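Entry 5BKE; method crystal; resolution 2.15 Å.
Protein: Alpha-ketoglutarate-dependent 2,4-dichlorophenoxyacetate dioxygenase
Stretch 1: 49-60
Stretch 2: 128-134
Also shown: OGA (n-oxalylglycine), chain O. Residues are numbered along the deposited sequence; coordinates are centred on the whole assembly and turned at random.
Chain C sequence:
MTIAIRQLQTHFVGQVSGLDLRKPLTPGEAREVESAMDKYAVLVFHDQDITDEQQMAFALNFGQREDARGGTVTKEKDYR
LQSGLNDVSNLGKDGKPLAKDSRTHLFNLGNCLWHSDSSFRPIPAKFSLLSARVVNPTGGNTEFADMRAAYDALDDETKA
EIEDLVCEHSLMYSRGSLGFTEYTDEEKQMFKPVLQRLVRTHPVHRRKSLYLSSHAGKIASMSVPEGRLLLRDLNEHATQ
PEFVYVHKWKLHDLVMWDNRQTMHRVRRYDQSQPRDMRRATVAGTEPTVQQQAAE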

# COMPACT_ATOMS: atom_id res chain seq x y z
N ASP C 49 21.94 -16.78 44.12
CA ASP C 49 22.70 -17.68 44.98
C ASP C 49 21.72 -18.62 45.68
O ASP C 49 21.28 -18.36 46.81
CB ASP C 49 23.52 -16.87 45.99
CG ASP C 49 24.46 -17.72 46.84
OD1 ASP C 49 24.56 -18.96 46.66
OD2 ASP C 49 25.13 -17.13 47.72
N ILE C 50 21.38 -19.69 44.99
CA ILE C 50 20.28 -20.56 45.41
C ILE C 50 20.78 -21.97 45.77
O ILE C 50 21.83 -22.40 45.29
CB ILE C 50 19.18 -20.63 44.31
CG1 ILE C 50 19.79 -21.04 42.95
CG2 ILE C 50 18.42 -19.29 44.26
CD1 ILE C 50 18.80 -21.21 41.83
N THR C 51 20.04 -22.65 46.64
CA THR C 51 20.25 -24.08 46.93
C THR C 51 19.54 -24.93 45.86
O THR C 51 18.70 -24.42 45.12
CB THR C 51 19.70 -24.47 48.32
OG1 THR C 51 18.29 -24.26 48.34
CG2 THR C 51 20.36 -23.65 49.44
N ASP C 52 19.89 -26.21 45.79
CA ASP C 52 19.22 -27.16 44.90
C ASP C 52 17.71 -27.18 45.13
O ASP C 52 16.93 -27.14 44.18
CB ASP C 52 19.79 -28.56 45.10
CG ASP C 52 21.16 -28.73 44.47
OD1 ASP C 52 21.79 -27.72 44.05
OD2 ASP C 52 21.62 -29.89 44.39
N GLU C 53 17.31 -27.20 46.40
CA GLU C 53 15.89 -27.17 46.77
C GLU C 53 15.18 -25.87 46.36
O GLU C 53 14.05 -25.92 45.86
CB GLU C 53 15.71 -27.46 48.26
CG GLU C 53 16.02 -28.91 48.62
CD GLU C 53 15.81 -29.25 50.10
OE1 GLU C 53 15.90 -28.35 50.97
OE2 GLU C 53 15.55 -30.44 50.39
N GLN C 54 15.84 -24.73 46.57
CA GLN C 54 15.25 -23.43 46.20
C GLN C 54 15.06 -23.34 44.67
O GLN C 54 14.03 -22.84 44.20
CB GLN C 54 16.09 -22.26 46.73
CG GLN C 54 15.93 -21.99 48.22
CD GLN C 54 17.09 -21.18 48.81
OE1 GLN C 54 18.12 -20.97 48.17
NE2 GLN C 54 16.92 -20.74 50.05
N GLN C 55 16.03 -23.87 43.93
CA GLN C 55 16.00 -23.92 42.47
C GLN C 55 14.83 -24.76 41.94
O GLN C 55 14.14 -24.34 41.01
CB GLN C 55 17.33 -24.46 41.93
CG GLN C 55 17.48 -24.45 40.41
CD GLN C 55 18.84 -24.95 39.95
OE1 GLN C 55 19.81 -24.91 40.70
NE2 GLN C 55 18.91 -25.43 38.71
N MET C 56 14.63 -25.93 42.54
CA MET C 56 13.57 -26.84 42.12
C MET C 56 12.20 -26.28 42.47
O MET C 56 11.26 -26.36 41.67
CB MET C 56 13.79 -28.25 42.68
CG MET C 56 12.70 -29.27 42.37
SD MET C 56 12.45 -29.55 40.60
CE MET C 56 13.88 -30.55 40.18
N ALA C 57 12.08 -25.69 43.67
CA ALA C 57 10.85 -25.01 44.08
C ALA C 57 10.43 -23.91 43.08
O ALA C 57 9.23 -23.75 42.79
CB ALA C 57 10.98 -24.44 45.49
N PHE C 58 11.42 -23.17 42.56
CA PHE C 58 11.18 -22.17 41.53
C PHE C 58 10.63 -22.84 40.28
O PHE C 58 9.59 -22.43 39.77
CB PHE C 58 12.47 -21.36 41.23
CG PHE C 58 12.34 -20.39 40.05
CD1 PHE C 58 11.31 -19.45 39.98
CD2 PHE C 58 13.28 -20.41 39.02
CE1 PHE C 58 11.20 -18.57 38.89
CE2 PHE C 58 13.18 -19.53 37.94
CZ PHE C 58 12.15 -18.61 37.88
N ALA C 59 11.30 -23.90 39.82
CA ALA C 59 10.88 -24.66 38.64
C ALA C 59 9.47 -25.23 38.75
O ALA C 59 8.75 -25.29 37.76
CB ALA C 59 11.88 -25.76 38.33
N LEU C 60 9.08 -25.64 39.96
CA LEU C 60 7.77 -26.30 40.17
C LEU C 60 6.53 -25.41 40.04
O LEU C 60 5.42 -25.93 39.91
CB LEU C 60 7.76 -27.11 41.48
CG LEU C 60 8.57 -28.42 41.47
CD1 LEU C 60 8.74 -28.98 42.88
CD2 LEU C 60 7.98 -29.47 40.52
N SER C 128 13.89 -26.00 31.06
CA SER C 128 15.12 -26.35 31.77
C SER C 128 15.70 -25.13 32.47
O SER C 128 15.72 -24.03 31.90
CB SER C 128 16.15 -26.90 30.80
OG SER C 128 15.70 -28.07 30.15
N LEU C 129 16.18 -25.32 33.69
CA LEU C 129 16.67 -24.21 34.53
C LEU C 129 18.09 -24.49 35.02
O LEU C 129 18.29 -25.38 35.85
CB LEU C 129 15.73 -23.99 35.72
CG LEU C 129 14.27 -23.60 35.46
CD1 LEU C 129 13.37 -24.77 35.09
CD2 LEU C 129 13.74 -22.90 36.69
N LEU C 130 19.05 -23.71 34.53
CA LEU C 130 20.47 -23.96 34.80
C LEU C 130 21.13 -22.93 35.72
O LEU C 130 21.14 -21.72 35.43
CB LEU C 130 21.25 -24.09 33.49
CG LEU C 130 22.65 -24.69 33.53
CD1 LEU C 130 22.59 -26.14 33.98
CD2 LEU C 130 23.31 -24.60 32.16
N SER C 131 21.68 -23.43 36.82
CA SER C 131 22.32 -22.62 37.85
C SER C 131 23.84 -22.84 37.84
O SER C 131 24.31 -23.98 37.78
CB SER C 131 21.72 -22.95 39.21
OG SER C 131 22.43 -22.36 40.27
N ALA C 132 24.59 -21.73 37.85
CA ALA C 132 26.06 -21.75 37.83
C ALA C 132 26.61 -21.71 39.26
O ALA C 132 26.56 -20.67 39.93
CB ALA C 132 26.60 -20.59 37.00
N ARG C 133 27.13 -22.84 39.72
CA ARG C 133 27.60 -22.96 41.11
C ARG C 133 29.10 -22.76 41.22
O ARG C 133 29.56 -22.10 42.16
CB ARG C 133 27.16 -24.30 41.72
CG ARG C 133 25.67 -24.58 41.63
CD ARG C 133 24.82 -23.55 42.37
NE ARG C 133 23.41 -23.94 42.36
CZ ARG C 133 22.84 -24.78 43.23
NH1 ARG C 133 21.55 -25.07 43.11
NH2 ARG C 133 23.56 -25.33 44.21
N VAL C 134 29.84 -23.33 40.28
CA VAL C 134 31.27 -23.03 40.08
C VAL C 134 31.48 -22.79 38.58
O VAL C 134 31.18 -23.66 37.75
CB VAL C 134 32.22 -24.16 40.59
CG1 VAL C 134 33.69 -23.80 40.35
CG2 VAL C 134 31.99 -24.47 42.07
C1 OGA O . 21.76 -28.69 29.91
C2 OGA O . 22.84 -28.30 29.04
C4 OGA O . 24.95 -27.04 28.85
C5 OGA O . 25.88 -26.41 29.85
O1 OGA O . 20.72 -29.14 29.37
O2 OGA O . 21.88 -28.51 31.15
O2' OGA O . 22.88 -28.78 27.91
O3 OGA O . 26.29 -27.13 30.78
N1 OGA O . 23.71 -27.41 29.51
O4 OGA O . 26.19 -25.20 29.71

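Helix 52-59 packs against the strand that includes residues 128-132, the two running roughly antiparallel (154° between their N-to-C directions) with their axes 9.7 Å apart at closest approach. Because the directions oppose, Leu 129, early in stretch 2, meets Phe 58 and Ala 59 near the C-terminal part of the helix, and Arg 133, where the chain turns a corner, reaches the helix N terminus. Side chains alternate along the strand: Leu 129 and Ser 131 point toward the helix, whereas Ser 128 and Leu 130 point away.

Ser 128 makes no contact with the helix; its hydroxyl is hydrogen-bonded elsewhere in the structure. Leu 129 supplies the apolar part of the interface and loses 96 Å² to the other stretch, more than any other residue here. Leu 129 CD2 lies 3.4 Å from Phe 58 CD2 and 3.8 Å from Ala 59 CB, which Leu 129 CD1 also approaches, at 3.7 Å from that same Ala 59 CB. Phe 58 and Ala 59 both point toward the strand, and the backbones are close here, with 7.1 Å between Ala 59 CA and Leu 129 CA. The Leu 129 carbonyl also takes part: Gln 55 NE2 donates to Leu 129 O at 2.9 Å, a weak bond because the angle at the hydrogen is only 120°. The same amide nitrogen has a further hydrogen bond elsewhere in the structure.

Leu 130 turns its side chain to the other side of the strand, where its CD1 comes within 3.8 Å of O2 of the bound n-oxalylglycine. One side of this part of the strand thus packs on the helix while the other approaches the ligand.

Ser 131 points back to the helix. Its CB lies 3.1 Å from Gln 55 OE1, a tight contact but not a hydrogen bond, and its OG lies 4.0 Å from Ile 50 CG1. Within its own stretch, Ser 131 OG accepts from Arg 133 NE at 2.8 Å. This bond tethers the arginine side chain two residues back along the chain.

At Arg 133 the chain turns a corner. The CA-to-CB bond points sideways, but the end of the long side chain comes nearer and covers the start of the helix. Arg 133 NH1 serves two acceptors: it donates to Gln 55 OE1 at 3.0 Å with a good angle of 149°, and to Asp 52 OD1 at 2.8 Å, a salt bridge whose hydrogen bond is weak at 123°. Gln 55, extended with chi1 and chi2 both t, therefore uses both ends of its amide, NE2 toward the strand backbone and OE1 toward the guanidinium. Gln 55 OE1 lies at the guanidinium edge, near its plane, while Ile 50 O sits over one face, 3.3 Å from Arg 133 CZ. Beside this cluster, Thr 51 caps the helix, its OG1 accepting from Gln 54 N at 3.1 Å. Val 134 lies beyond reach of the helix.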